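Local coordinates for protein Two-component system sensor histidine kinase (Bacteroides thetaiotaomicron, PDB 3OTT) that probably senses saccharides outside the cell through its paired beta-propellers and beta-sandwich, and is thought to relay the signal as a membrane-bound histidine kinase that also regulates transcription, at residues Ala109-Thr114 with Ile151-Asp156; Thr147-Ile152 with Asn190-Ser195; Gly430-Ser435 with Val444-Leu449; Tyr719-Leu724 with Asn743-Pro748. All blocks are in the same frame, centred on the assembly; numbering follows the deposited sequence.

Contact 1: residues Ala109-Thr114 with Ile151-Asp156; sequences ALQGDT and IIRTKD
Q111 and R153 reach for the same acceptor: NE2 of the first and NH1 of the second both hydrogen-bond OD1 of N157, which follows 151-156 in the chain. That shared grip is the polar part of the contact, because no hydrogen bond runs directly between 109-114 and 151-156. The other end of the Q111 amide is tied down by W116 NE1, so both its oxygen and its nitrogen are spoken for. Below the polar tips the two side chains cross at about a right angle, with Q111 CG 3.6 Å from R153 CD and the amide and guanidinium planes 50° apart. R153 CG, anti to the backbone N (chi1 -172°), starts the chain toward Q111, and CD also lies 3.7 Å from L110 O. Further back along the strands, A109 CB packs against the I151 backbone and side chain, 3.6 Å from I151 O and 3.7 Å from I151 CG1. Past Q111 the chain reverses in a type II' turn, with G112 at a positive phi. T114 N returns to Q111 O at 3.1 Å. From this turn D113 makes a salt bridge to R374 of the second subunit. Residues 109-111 and 151-153 run in roughly the same direction, 32° apart; they lie on strands 105-111 and 148-153, each the first of its own four-stranded antiparallel sheet: the face-to-face packing of consecutive blades in a beta-propeller.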
loop_
_atom_site.group_PDB
_atom_site.type_symbol
_atom_site.label_atom_id
_atom_site.label_comp_id
_atom_site.label_asym_id
_atom_site.label_seq_id
_atom_site.Cartn_x
_atom_site.Cartn_y
_atom_site.Cartn_z
ATOM N N ALA B 109 -21.132 12.266 2.748
ATOM C CA ALA B 109 -19.697 11.984 2.785
ATOM C C ALA B 109 -19.475 10.923 3.803
ATOM O O ALA B 109 -19.999 11.029 4.936
ATOM C CB ALA B 109 -18.920 13.216 3.136
ATOM N N LEU B 110 -18.740 9.880 3.411
ATOM C CA LEU B 110 -18.355 8.796 4.345
ATOM C C LEU B 110 -17.118 9.138 5.175
ATOM O O LEU B 110 -16.173 9.760 4.652
ATOM C CB LEU B 110 -17.915 7.602 3.553
ATOM C CG LEU B 110 -18.935 6.549 3.277
ATOM C CD1 LEU B 110 -18.361 5.657 2.151
ATOM C CD2 LEU B 110 -19.249 5.761 4.588
ATOM N N GLN B 111 -17.108 8.682 6.422
ATOM C CA GLN B 111 -15.990 8.807 7.306
ATOM C C GLN B 111 -15.860 7.449 7.971
ATOM O O GLN B 111 -16.510 7.196 8.956
ATOM C CB GLN B 111 -16.214 9.927 8.356
ATOM C CG GLN B 111 -14.929 10.265 9.158
ATOM C CD GLN B 111 -15.176 11.186 10.299
ATOM O OE1 GLN B 111 -16.312 11.380 10.730
ATOM N NE2 GLN B 111 -14.121 11.803 10.778
ATOM N N GLY B 112 -15.056 6.545 7.387
ATOM C CA GLY B 112 -14.915 5.222 7.942
ATOM C C GLY B 112 -16.259 4.552 7.780
ATOM O O GLY B 112 -16.742 4.413 6.650
ATOM N N ASP B 113 -16.889 4.161 8.876
ATOM C CA ASP B 113 -18.177 3.466 8.768
ATOM C C ASP B 113 -19.316 4.328 9.254
ATOM O O ASP B 113 -20.302 3.840 9.720
ATOM C CB ASP B 113 -18.110 2.196 9.565
ATOM C CG ASP B 113 -19.003 1.097 8.997
ATOM O OD1 ASP B 113 -19.192 1.040 7.785
ATOM O OD2 ASP B 113 -19.490 0.279 9.786
ATOM N N THR B 114 -19.131 5.645 9.161
ATOM C CA THR B 114 -20.132 6.615 9.453
ATOM C C THR B 114 -20.411 7.452 8.197
ATOM O O THR B 114 -19.471 7.995 7.612
ATOM C CB THR B 114 -19.655 7.532 10.566
ATOM O OG1 THR B 114 -19.504 6.759 11.756
ATOM C CG2 THR B 114 -20.692 8.535 10.842
ATOM N N ILE B 151 -20.454 18.725 2.058
ATOM C CA ILE B 151 -19.635 18.134 3.086
ATOM C C ILE B 151 -18.569 17.218 2.529
ATOM O O ILE B 151 -18.850 16.478 1.562
ATOM C CB ILE B 151 -20.374 17.579 4.352
ATOM C CG1 ILE B 151 -19.654 16.364 4.864
ATOM C CG2 ILE B 151 -21.828 17.316 4.188
ATOM C CD1 ILE B 151 -19.949 16.118 6.237
ATOM N N ILE B 152 -17.340 17.370 3.067
ATOM C CA ILE B 152 -16.198 16.537 2.672
ATOM C C ILE B 152 -15.365 16.043 3.826
ATOM O O ILE B 152 -15.271 16.674 4.894
ATOM C CB ILE B 152 -15.220 17.220 1.633
ATOM C CG1 ILE B 152 -14.629 18.483 2.218
ATOM C CG2 ILE B 152 -15.868 17.378 0.205
ATOM C CD1 ILE B 152 -13.322 18.954 1.549
ATOM N N ARG B 153 -14.741 14.904 3.585
ATOM C CA ARG B 153 -13.752 14.380 4.503
ATOM C C ARG B 153 -12.414 14.519 3.835
ATOM O O ARG B 153 -12.275 14.088 2.699
ATOM C CB ARG B 153 -13.988 12.885 4.832
ATOM C CG ARG B 153 -13.038 12.419 5.955
ATOM C CD ARG B 153 -13.033 10.922 6.180
ATOM N NE ARG B 153 -12.092 10.313 5.288
ATOM C CZ ARG B 153 -10.929 9.753 5.621
ATOM N NH1 ARG B 153 -10.531 9.614 6.875
ATOM N NH2 ARG B 153 -10.184 9.284 4.643
ATOM N N THR B 154 -11.449 15.138 4.509
ATOM C CA THR B 154 -10.054 15.127 4.035
ATOM C C THR B 154 -9.276 13.840 4.428
ATOM O O THR B 154 -9.718 13.093 5.297
ATOM C CB THR B 154 -9.273 16.346 4.534
ATOM O OG1 THR B 154 -9.335 16.392 5.950
ATOM C CG2 THR B 154 -9.815 17.666 3.957
ATOM N N LYS B 155 -8.120 13.607 3.791
ATOM C CA LYS B 155 -7.211 12.474 4.062
ATOM C C LYS B 155 -6.752 12.406 5.515
ATOM O O LYS B 155 -6.446 11.338 6.036
ATOM C CB LYS B 155 -5.987 12.578 3.166
ATOM C CG LYS B 155 -5.963 11.585 2.025
ATOM C CD LYS B 155 -7.320 11.474 1.241
ATOM C CE LYS B 155 -7.259 10.250 0.321
ATOM N NZ LYS B 155 -8.382 10.295 -0.643
ATOM N N ASP B 156 -6.721 13.545 6.174
ATOM C CA ASP B 156 -6.312 13.606 7.578
ATOM C C ASP B 156 -7.553 13.557 8.442
ATOM O O ASP B 156 -7.508 13.879 9.595
ATOM C CB ASP B 156 -5.523 14.897 7.816
ATOM C CG ASP B 156 -6.138 16.090 7.069
ATOM O OD1 ASP B 156 -7.261 16.524 7.437
ATOM O OD2 ASP B 156 -5.530 16.572 6.062
#

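Contact 2: residues Thr147-Ile152 with Asn190-Ser195; sequences TIYSII and NLFVNS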
loop_
_atom_site.group_PDB
_atom_site.type_symbol
_atom_site.label_atom_id
_atom_site.label_comp_id
_atom_site.label_asym_id
_atom_site.label_seq_id
_atom_site.Cartn_x
_atom_site.Cartn_y
_atom_site.Cartn_z
ATOM N N THR B 147 -28.997 24.705 7.113
ATOM C CA THR B 147 -29.022 24.373 5.686
ATOM C C THR B 147 -27.636 24.018 5.141
ATOM O O THR B 147 -26.802 24.903 4.969
ATOM C CB THR B 147 -29.677 25.472 4.864
ATOM O OG1 THR B 147 -31.016 25.624 5.326
ATOM C CG2 THR B 147 -29.778 25.086 3.368
ATOM N N ILE B 148 -27.426 22.734 4.834
ATOM C CA ILE B 148 -26.148 22.179 4.430
ATOM C C ILE B 148 -26.113 21.921 2.945
ATOM O O ILE B 148 -27.005 21.232 2.424
ATOM C CB ILE B 148 -25.928 20.810 5.110
ATOM C CG1 ILE B 148 -26.253 20.872 6.602
ATOM C CG2 ILE B 148 -24.489 20.307 4.898
ATOM C CD1 ILE B 148 -25.474 21.964 7.396
ATOM N N TYR B 149 -25.095 22.441 2.253
ATOM C CA TYR B 149 -24.954 22.180 0.813
ATOM C C TYR B 149 -23.797 21.270 0.425
ATOM O O TYR B 149 -23.783 20.742 -0.655
ATOM C CB TYR B 149 -24.838 23.488 -0.008
ATOM C CG TYR B 149 -26.046 24.349 0.067
ATOM C CD1 TYR B 149 -27.330 23.824 -0.207
ATOM C CD2 TYR B 149 -25.928 25.679 0.368
ATOM C CE1 TYR B 149 -28.445 24.622 -0.177
ATOM C CE2 TYR B 149 -27.030 26.483 0.450
ATOM C CZ TYR B 149 -28.300 25.958 0.156
ATOM O OH TYR B 149 -29.396 26.783 0.245
ATOM N N SER B 150 -22.776 21.179 1.261
ATOM C CA SER B 150 -21.570 20.458 0.872
ATOM C C SER B 150 -20.859 19.975 2.101
ATOM O O SER B 150 -20.764 20.686 3.092
ATOM C CB SER B 150 -20.620 21.375 0.094
ATOM O OG SER B 150 -19.554 20.541 -0.431
ATOM N N ILE B 151 -20.454 18.725 2.058
ATOM C CA ILE B 151 -19.635 18.134 3.086
ATOM C C ILE B 151 -18.569 17.218 2.529
ATOM O O ILE B 151 -18.850 16.478 1.562
ATOM C CB ILE B 151 -20.374 17.579 4.352
ATOM C CG1 ILE B 151 -19.654 16.364 4.864
ATOM C CG2 ILE B 151 -21.828 17.316 4.188
ATOM C CD1 ILE B 151 -19.949 16.118 6.237
ATOM N N ILE B 152 -17.340 17.370 3.067
ATOM C CA ILE B 152 -16.198 16.537 2.672
ATOM C C ILE B 152 -15.365 16.043 3.826
ATOM O O ILE B 152 -15.271 16.674 4.894
ATOM C CB ILE B 152 -15.220 17.220 1.633
ATOM C CG1 ILE B 152 -14.629 18.483 2.218
ATOM C CG2 ILE B 152 -15.868 17.378 0.205
ATOM C CD1 ILE B 152 -13.322 18.954 1.549
ATOM N N ASN B 190 -25.496 36.384 3.540
ATOM C CA ASN B 190 -24.872 35.137 3.956
ATOM C C ASN B 190 -24.115 34.511 2.803
ATOM O O ASN B 190 -24.603 34.470 1.675
ATOM C CB ASN B 190 -25.957 34.190 4.438
ATOM C CG ASN B 190 -27.206 34.350 3.653
ATOM O OD1 ASN B 190 -28.191 34.905 4.151
ATOM N ND2 ASN B 190 -27.168 33.934 2.382
ATOM N N LEU B 191 -22.919 34.017 3.074
ATOM C CA LEU B 191 -22.203 33.401 2.005
ATOM C C LEU B 191 -22.550 31.910 1.830
ATOM O O LEU B 191 -22.141 31.085 2.625
ATOM C CB LEU B 191 -20.707 33.679 2.116
ATOM C CG LEU B 191 -20.019 33.631 0.752
ATOM C CD1 LEU B 191 -20.518 34.708 -0.257
ATOM C CD2 LEU B 191 -18.512 33.769 0.990
ATOM N N PHE B 192 -23.317 31.604 0.784
ATOM C CA PHE B 192 -23.604 30.205 0.372
ATOM C C PHE B 192 -22.329 29.472 0.125
ATOM O O PHE B 192 -21.570 29.879 -0.719
ATOM C CB PHE B 192 -24.270 30.122 -1.038
ATOM C CG PHE B 192 -25.704 30.525 -1.105
ATOM C CD1 PHE B 192 -26.714 29.535 -1.164
ATOM C CD2 PHE B 192 -26.065 31.887 -1.226
ATOM C CE1 PHE B 192 -28.092 29.874 -1.274
ATOM C CE2 PHE B 192 -27.421 32.265 -1.338
ATOM C CZ PHE B 192 -28.453 31.243 -1.360
ATOM N N VAL B 193 -22.140 28.322 0.733
ATOM C CA VAL B 193 -21.034 27.504 0.288
ATOM C C VAL B 193 -21.574 26.277 -0.408
ATOM O O VAL B 193 -21.999 25.325 0.253
ATOM C CB VAL B 193 -20.106 27.110 1.438
ATOM C CG1 VAL B 193 -19.118 26.033 0.972
ATOM C CG2 VAL B 193 -19.349 28.338 1.976
ATOM N N ASN B 194 -21.534 26.290 -1.744
ATOM C CA ASN B 194 -22.132 25.240 -2.561
ATOM C C ASN B 194 -21.238 24.059 -2.733
ATOM O O ASN B 194 -21.724 22.949 -3.067
ATOM C CB ASN B 194 -22.366 25.685 -4.010
ATOM C CG ASN B 194 -23.152 26.938 -4.137
ATOM O OD1 ASN B 194 -24.233 27.083 -3.552
ATOM N ND2 ASN B 194 -22.626 27.875 -4.937
ATOM N N SER B 195 -19.924 24.253 -2.598
ATOM C CA SER B 195 -19.035 23.170 -3.069
ATOM C C SER B 195 -17.659 23.189 -2.413
ATOM O O SER B 195 -17.117 24.296 -2.171
ATOM C CB SER B 195 -18.861 23.284 -4.595
ATOM O OG SER B 195 -18.152 22.168 -5.055
#
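The rings of Y149 and F192 meet rim to rim, neither lying over the other's face. Their planes are only 16° apart and their centroids 5.9 Å, and the nearest atoms are Y149 CE2 and F192 CD1 at 3.5 Å. The phenol oxygen also reaches this ring, Y149 OH 3.7 Å from F192 CE1. V193 O sits at the edge of the Y149 ring, in its plane, and 3.4 Å from Y149 CB. Replacing Y149 with an alanine would probably open a gap beside CD1 and CE1 of F192, leaving that ring freer to turn, although Y164 would still meet it edge-to-face. Both segments lie on first strands of successive propeller blades; 148-152 and 193-195 run 51° apart, joined by packing without a hydrogen bond. Each carries a classic beta bulge: Y149 and S150 both face G162 of their own blade, and N194 and S195 bulge likewise against strand 204-209. At its bulge S150 points toward the other strand, its CB 3.7 Å from N194 O. The S150 hydroxyl, anti to the backbone N, rests 3.8 Å from S195 CA. N194 turns its amide onward, ND2 hydrogen-bonding I234 O in the following blade.

Contact 3: residues Gly430-Ser435 with Val444-Leu449; sequences GQLWIS and VDKHKL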
loop_
_atom_site.group_PDB
_atom_site.type_symbol
_atom_site.label_atom_id
_atom_site.label_comp_id
_atom_site.label_asym_id
_atom_site.label_seq_id
_atom_site.Cartn_x
_atom_site.Cartn_y
_atom_site.Cartn_z
ATOM N N GLY B 430 26.622 -25.066 -25.831
ATOM C CA GLY B 430 26.414 -25.427 -24.427
ATOM C C GLY B 430 27.178 -24.530 -23.457
ATOM O O GLY B 430 27.277 -24.823 -22.261
ATOM N N GLN B 431 27.718 -23.424 -23.923
ATOM C CA GLN B 431 28.485 -22.618 -22.978
ATOM C C GLN B 431 27.776 -21.312 -22.561
ATOM O O GLN B 431 27.208 -20.632 -23.376
ATOM C CB GLN B 431 29.901 -22.349 -23.542
ATOM C CG GLN B 431 30.786 -23.597 -23.782
ATOM C CD GLN B 431 32.073 -23.198 -24.462
ATOM O OE1 GLN B 431 32.061 -22.417 -25.431
ATOM N NE2 GLN B 431 33.210 -23.684 -23.943
ATOM N N LEU B 432 27.856 -20.947 -21.293
ATOM C CA LEU B 432 27.328 -19.669 -20.821
ATOM C C LEU B 432 28.420 -18.638 -20.810
ATOM O O LEU B 432 29.489 -18.918 -20.323
ATOM C CB LEU B 432 26.843 -19.852 -19.400
ATOM C CG LEU B 432 25.417 -19.637 -18.924
ATOM C CD1 LEU B 432 24.428 -19.999 -20.024
ATOM C CD2 LEU B 432 25.288 -20.459 -17.620
ATOM N N TRP B 433 28.174 -17.467 -21.382
ATOM C CA TRP B 433 29.169 -16.362 -21.449
ATOM C C TRP B 433 28.673 -15.336 -20.424
ATOM O O TRP B 433 27.499 -14.930 -20.479
ATOM C CB TRP B 433 29.188 -15.766 -22.868
ATOM C CG TRP B 433 29.974 -16.625 -23.848
ATOM C CD1 TRP B 433 29.632 -17.878 -24.340
ATOM C CD2 TRP B 433 31.237 -16.297 -24.447
ATOM N NE1 TRP B 433 30.594 -18.321 -25.214
ATOM C CE2 TRP B 433 31.599 -17.382 -25.277
ATOM C CE3 TRP B 433 32.078 -15.173 -24.379
ATOM C CZ2 TRP B 433 32.798 -17.395 -26.016
ATOM C CZ3 TRP B 433 33.280 -15.175 -25.122
ATOM C CH2 TRP B 433 33.627 -16.284 -25.918
ATOM N N ILE B 434 29.533 -14.969 -19.472
ATOM C CA ILE B 434 29.128 -14.135 -18.339
ATOM C C ILE B 434 30.037 -12.924 -18.237
ATOM O O ILE B 434 31.243 -13.066 -18.115
ATOM C CB ILE B 434 29.182 -14.939 -17.030
ATOM C CG1 ILE B 434 28.265 -16.154 -17.129
ATOM C CG2 ILE B 434 28.817 -14.075 -15.811
ATOM C CD1 ILE B 434 28.719 -17.309 -16.236
ATOM N N SER B 435 29.458 -11.738 -18.353
ATOM C CA SER B 435 30.262 -10.560 -18.241
ATOM C C SER B 435 30.142 -10.016 -16.821
ATOM O O SER B 435 29.057 -9.994 -16.249
ATOM C CB SER B 435 29.878 -9.502 -19.293
ATOM O OG SER B 435 28.736 -8.747 -18.910
ATOM N N VAL B 444 31.613 -20.654 -19.308
ATOM C CA VAL B 444 31.354 -21.794 -18.433
ATOM C C VAL B 444 30.502 -22.868 -19.126
ATOM O O VAL B 444 29.533 -22.564 -19.856
ATOM C CB VAL B 444 30.576 -21.323 -17.183
ATOM C CG1 VAL B 444 29.921 -22.484 -16.432
ATOM C CG2 VAL B 444 31.489 -20.508 -16.203
ATOM N N ASP B 445 30.853 -24.118 -18.912
ATOM C CA ASP B 445 30.065 -25.204 -19.439
ATOM C C ASP B 445 28.690 -25.275 -18.725
ATOM O O ASP B 445 28.616 -25.572 -17.543
ATOM C CB ASP B 445 30.831 -26.517 -19.335
ATOM C CG ASP B 445 30.060 -27.703 -19.996
ATOM O OD1 ASP B 445 28.924 -28.017 -19.563
ATOM O OD2 ASP B 445 30.598 -28.318 -20.938
ATOM N N LYS B 446 27.620 -24.971 -19.442
ATOM C CA LYS B 446 26.296 -24.822 -18.819
ATOM C C LYS B 446 25.831 -26.079 -18.023
ATOM O O LYS B 446 25.510 -25.986 -16.822
ATOM C CB LYS B 446 25.263 -24.430 -19.866
ATOM C CG LYS B 446 23.973 -23.884 -19.279
ATOM C CD LYS B 446 23.015 -23.556 -20.338
ATOM C CE LYS B 446 22.208 -24.841 -20.777
ATOM N NZ LYS B 446 20.944 -24.384 -21.417
ATOM N N HIS B 447 25.857 -27.248 -18.663
ATOM C CA HIS B 447 25.417 -28.488 -17.957
ATOM C C HIS B 447 26.266 -28.868 -16.765
ATOM O O HIS B 447 25.725 -29.255 -15.740
ATOM C CB HIS B 447 25.169 -29.670 -18.900
ATOM C CG HIS B 447 23.982 -29.437 -19.795
ATOM N ND1 HIS B 447 23.863 -29.975 -21.062
ATOM C CD2 HIS B 447 22.871 -28.678 -19.605
ATOM C CE1 HIS B 447 22.722 -29.572 -21.604
ATOM N NE2 HIS B 447 22.104 -28.779 -20.740
ATOM N N LYS B 448 27.587 -28.727 -16.868
ATOM C CA LYS B 448 28.418 -28.976 -15.707
ATOM C C LYS B 448 28.137 -27.956 -14.590
ATOM O O LYS B 448 28.026 -28.297 -13.426
ATOM C CB LYS B 448 29.909 -29.080 -16.107
ATOM C CG LYS B 448 30.283 -30.497 -16.417
ATOM C CD LYS B 448 31.464 -30.643 -17.349
ATOM C CE LYS B 448 32.769 -30.125 -16.729
ATOM N NZ LYS B 448 33.879 -30.998 -17.224
ATOM N N LEU B 449 27.944 -26.697 -14.929
ATOM C CA LEU B 449 27.592 -25.799 -13.850
ATOM C C LEU B 449 26.279 -26.262 -13.174
ATOM O O LEU B 449 26.222 -26.370 -11.933
ATOM C CB LEU B 449 27.476 -24.371 -14.364
ATOM C CG LEU B 449 27.008 -23.331 -13.373
ATOM C CD1 LEU B 449 28.085 -23.089 -12.331
ATOM C CD2 LEU B 449 26.596 -22.060 -14.125
#
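L432 packs its two methyl groups against the start of the helix that follows V444 and D445. Its CD1 lies 3.8 Å from K446 CD, the two side chains crossing obliquely, while CD2 meets L449 CD2 at 4.1 Å with those chains nearly perpendicular. An alanine at L432 would probably leave the K446 methylenes and the L449 methyl facing a gap where CD1 and CD2 had packed. The backbones hold this packing in register. L432 and V444 form a hydrogen-bonded antiparallel pair, L432 N to V444 O at 2.7 Å and V444 N to L432 O at 2.9 Å. Past the non-hydrogen-bonded pair Q431 and D445, K446 N donates to G430 O at 2.8 Å. D445 then caps the helix, its OD1 accepting from K448 N at 3.1 Å in an almost straight bond (176°). On the L432 face, I434 CD1 extends the apolar row to V444 CG2 at 4.2 Å. Further out, the K446 chain bends at chi3 and NZ forms salt bridges with D381, E383 and E426, acids that would steady its charge. The arrangement is a beta hairpin running straight into an N-capped helix, which carries the chain from the third to the fourth strand of a propeller blade.

Contact 4: residues Tyr719-Leu724 with Asn743-Pro748; sequences YGNYQL and NIRILP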
loop_
_atom_site.group_PDB
_atom_site.type_symbol
_atom_site.label_atom_id
_atom_site.label_comp_id
_atom_site.label_asym_id
_atom_site.label_seq_id
_atom_site.Cartn_x
_atom_site.Cartn_y
_atom_site.Cartn_z
ATOM N N TYR B 719 -36.819 -25.599 -26.569
ATOM C CA TYR B 719 -36.378 -25.913 -25.245
ATOM C C TYR B 719 -35.006 -26.610 -25.338
ATOM O O TYR B 719 -34.668 -27.213 -26.369
ATOM C CB TYR B 719 -37.433 -26.713 -24.482
ATOM C CG TYR B 719 -37.482 -28.166 -24.912
ATOM C CD1 TYR B 719 -37.033 -29.176 -24.083
ATOM C CD2 TYR B 719 -37.928 -28.497 -26.192
ATOM C CE1 TYR B 719 -37.062 -30.503 -24.507
ATOM C CE2 TYR B 719 -37.945 -29.766 -26.631
ATOM C CZ TYR B 719 -37.523 -30.785 -25.799
ATOM O OH TYR B 719 -37.585 -32.066 -26.310
ATOM N N GLY B 720 -34.204 -26.496 -24.284
ATOM C CA GLY B 720 -32.881 -27.075 -24.275
ATOM C C GLY B 720 -31.848 -26.147 -23.603
ATOM O O GLY B 720 -32.177 -25.084 -23.045
ATOM N N ASN B 721 -30.602 -26.596 -23.673
ATOM C CA ASN B 721 -29.459 -25.950 -23.125
ATOM C C ASN B 721 -28.644 -25.283 -24.218
ATOM O O ASN B 721 -28.382 -25.891 -25.266
ATOM C CB ASN B 721 -28.625 -26.994 -22.413
ATOM C CG ASN B 721 -29.268 -27.452 -21.105
ATOM O OD1 ASN B 721 -29.350 -26.697 -20.147
ATOM N ND2 ASN B 721 -29.682 -28.694 -21.047
ATOM N N TYR B 722 -28.259 -24.037 -23.971
ATOM C CA TYR B 722 -27.406 -23.250 -24.878
ATOM C C TYR B 722 -26.340 -22.556 -24.031
ATOM O O TYR B 722 -26.447 -22.522 -22.788
ATOM C CB TYR B 722 -28.210 -22.194 -25.660
ATOM C CG TYR B 722 -29.413 -22.746 -26.352
ATOM C CD1 TYR B 722 -30.683 -22.700 -25.749
ATOM C CD2 TYR B 722 -29.302 -23.316 -27.615
ATOM C CE1 TYR B 722 -31.791 -23.219 -26.389
ATOM C CE2 TYR B 722 -30.413 -23.834 -28.271
ATOM C CZ TYR B 722 -31.632 -23.783 -27.647
ATOM O OH TYR B 722 -32.699 -24.298 -28.291
ATOM N N GLN B 723 -25.325 -22.026 -24.696
ATOM C CA GLN B 723 -24.269 -21.265 -24.022
ATOM C C GLN B 723 -23.898 -20.148 -24.993
ATOM O O GLN B 723 -23.477 -20.437 -26.101
ATOM C CB GLN B 723 -23.058 -22.170 -23.706
ATOM C CG GLN B 723 -21.915 -21.462 -23.047
ATOM C CD GLN B 723 -20.712 -22.360 -22.796
ATOM O OE1 GLN B 723 -19.973 -22.689 -23.723
ATOM N NE2 GLN B 723 -20.484 -22.727 -21.527
ATOM N N LEU B 724 -24.079 -18.893 -24.574
ATOM C CA LEU B 724 -23.706 -17.759 -25.373
ATOM C C LEU B 724 -22.238 -17.410 -25.095
ATOM O O LEU B 724 -21.840 -17.160 -23.946
ATOM C CB LEU B 724 -24.521 -16.586 -24.903
ATOM C CG LEU B 724 -25.029 -15.492 -25.794
ATOM C CD1 LEU B 724 -25.085 -14.198 -24.990
ATOM C CD2 LEU B 724 -24.363 -15.356 -27.173
ATOM N N ASN B 743 -24.581 -19.422 -19.624
ATOM C CA ASN B 743 -25.387 -20.643 -19.929
ATOM C C ASN B 743 -26.870 -20.322 -19.863
ATOM O O ASN B 743 -27.340 -19.709 -18.909
ATOM C CB ASN B 743 -25.089 -21.799 -19.002
ATOM C CG ASN B 743 -23.614 -22.094 -18.897
ATOM O OD1 ASN B 743 -23.001 -22.580 -19.840
ATOM N ND2 ASN B 743 -23.022 -21.754 -17.751
ATOM N N ILE B 744 -27.575 -20.677 -20.903
ATOM C CA ILE B 744 -29.021 -20.486 -21.007
ATOM C C ILE B 744 -29.801 -21.805 -21.022
ATOM O O ILE B 744 -29.513 -22.692 -21.838
ATOM C CB ILE B 744 -29.348 -19.679 -22.286
ATOM C CG1 ILE B 744 -28.541 -18.308 -22.302
ATOM C CG2 ILE B 744 -30.840 -19.395 -22.326
ATOM C CD1 ILE B 744 -28.461 -17.655 -23.730
ATOM N N ARG B 745 -30.778 -21.961 -20.128
ATOM C CA ARG B 745 -31.654 -23.098 -20.176
ATOM C C ARG B 745 -33.068 -22.621 -20.544
ATOM O O ARG B 745 -33.639 -21.745 -19.864
ATOM C CB ARG B 745 -31.640 -23.860 -18.865
ATOM C CG ARG B 745 -32.432 -25.152 -18.930
ATOM C CD ARG B 745 -32.510 -25.886 -17.579
ATOM N NE ARG B 745 -33.234 -27.158 -17.705
ATOM C CZ ARG B 745 -33.662 -27.928 -16.692
ATOM N NH1 ARG B 745 -33.448 -27.577 -15.417
ATOM N NH2 ARG B 745 -34.320 -29.068 -16.969
ATOM N N ILE B 746 -33.610 -23.141 -21.651
ATOM C CA ILE B 746 -35.009 -22.921 -21.979
ATOM C C ILE B 746 -35.838 -24.172 -21.601
ATOM O O ILE B 746 -35.558 -25.270 -22.129
ATOM C CB ILE B 746 -35.203 -22.680 -23.501
ATOM C CG1 ILE B 746 -34.263 -21.562 -23.996
ATOM C CG2 ILE B 746 -36.692 -22.423 -23.823
ATOM C CD1 ILE B 746 -34.853 -20.257 -24.048
ATOM N N LEU B 747 -36.848 -24.008 -20.732
ATOM C CA LEU B 747 -37.602 -25.125 -20.123
ATOM C C LEU B 747 -38.689 -25.555 -21.087
ATOM O O LEU B 747 -39.183 -24.727 -21.833
ATOM C CB LEU B 747 -38.211 -24.712 -18.778
ATOM C CG LEU B 747 -37.234 -24.429 -17.606
ATOM C CD1 LEU B 747 -37.888 -23.577 -16.517
ATOM C CD2 LEU B 747 -36.791 -25.729 -16.998
ATOM N N PRO B 748 -39.051 -26.839 -21.101
ATOM C CA PRO B 748 -40.170 -27.277 -21.961
ATOM C C PRO B 748 -41.501 -26.712 -21.479
ATOM O O PRO B 748 -41.609 -26.381 -20.315
ATOM C CB PRO B 748 -40.165 -28.801 -21.792
ATOM C CG PRO B 748 -39.520 -29.020 -20.417
ATOM C CD PRO B 748 -38.464 -27.947 -20.332
#
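The Y719 side chain crosses P748 at about a right angle, CD1 3.9 Å from P748 CB, where a beta hairpin of the C-terminal Y_Y_Y domain, a beta-sandwich of the E-set kind, comes to its open end. CG of Y719 sits between the backbone N and carbonyl carbon (chi1 76°), a crowded position. G720 begins the antiparallel pairing with two bonds to I746: its N donates to I746 O at 2.8 Å, and its O receives I746 N. Its backbone angles would jam a side chain against the preceding carbonyl oxygen. N721 is paired with R745 on the more exposed face; the two side chains lie side by side, N721 OD1 3.7 Å from R745 CG. Y722 turns to the other face, its ring edge taking I746 CG1 at 3.8 Å from CE1, while OH is tied to S718 O. Its backbone pairs with I744, Y722 N to I744 O at 2.8 Å and I744 N to Y722 O at 2.9 Å. Q723, its chain extended as far as CD, runs alongside N743 and donates from NE2 to N743 OD1 at 3.0 Å, the amide planes 37° apart. L724 closes the row toward F676 in the opposing sheet, its CB 4.2 Å from I744 CD1.

How the contacts relate
Contacts 1 and 2 share strand 148-153, with I151 and I152 in both: contact 1 joins its blade to the preceding one, contact 2 to the next, and their centres are about 16 Å apart. Contact 3 lies in the second propeller, its centre about 60 Å from that of contact 1 and on the opposite side of the chain's centre. Contact 4 is in the C-terminal sandwich, about 47 Å from contact 1 and about 60 Å from contact 3, centre to centre; none of the separated pairs touch. The bound hexatantalum dodecabromide cluster uses none of these residues: its pocket includes S31, Q288, E354 and R634. Of the four, contact 1 alone meets the second subunit.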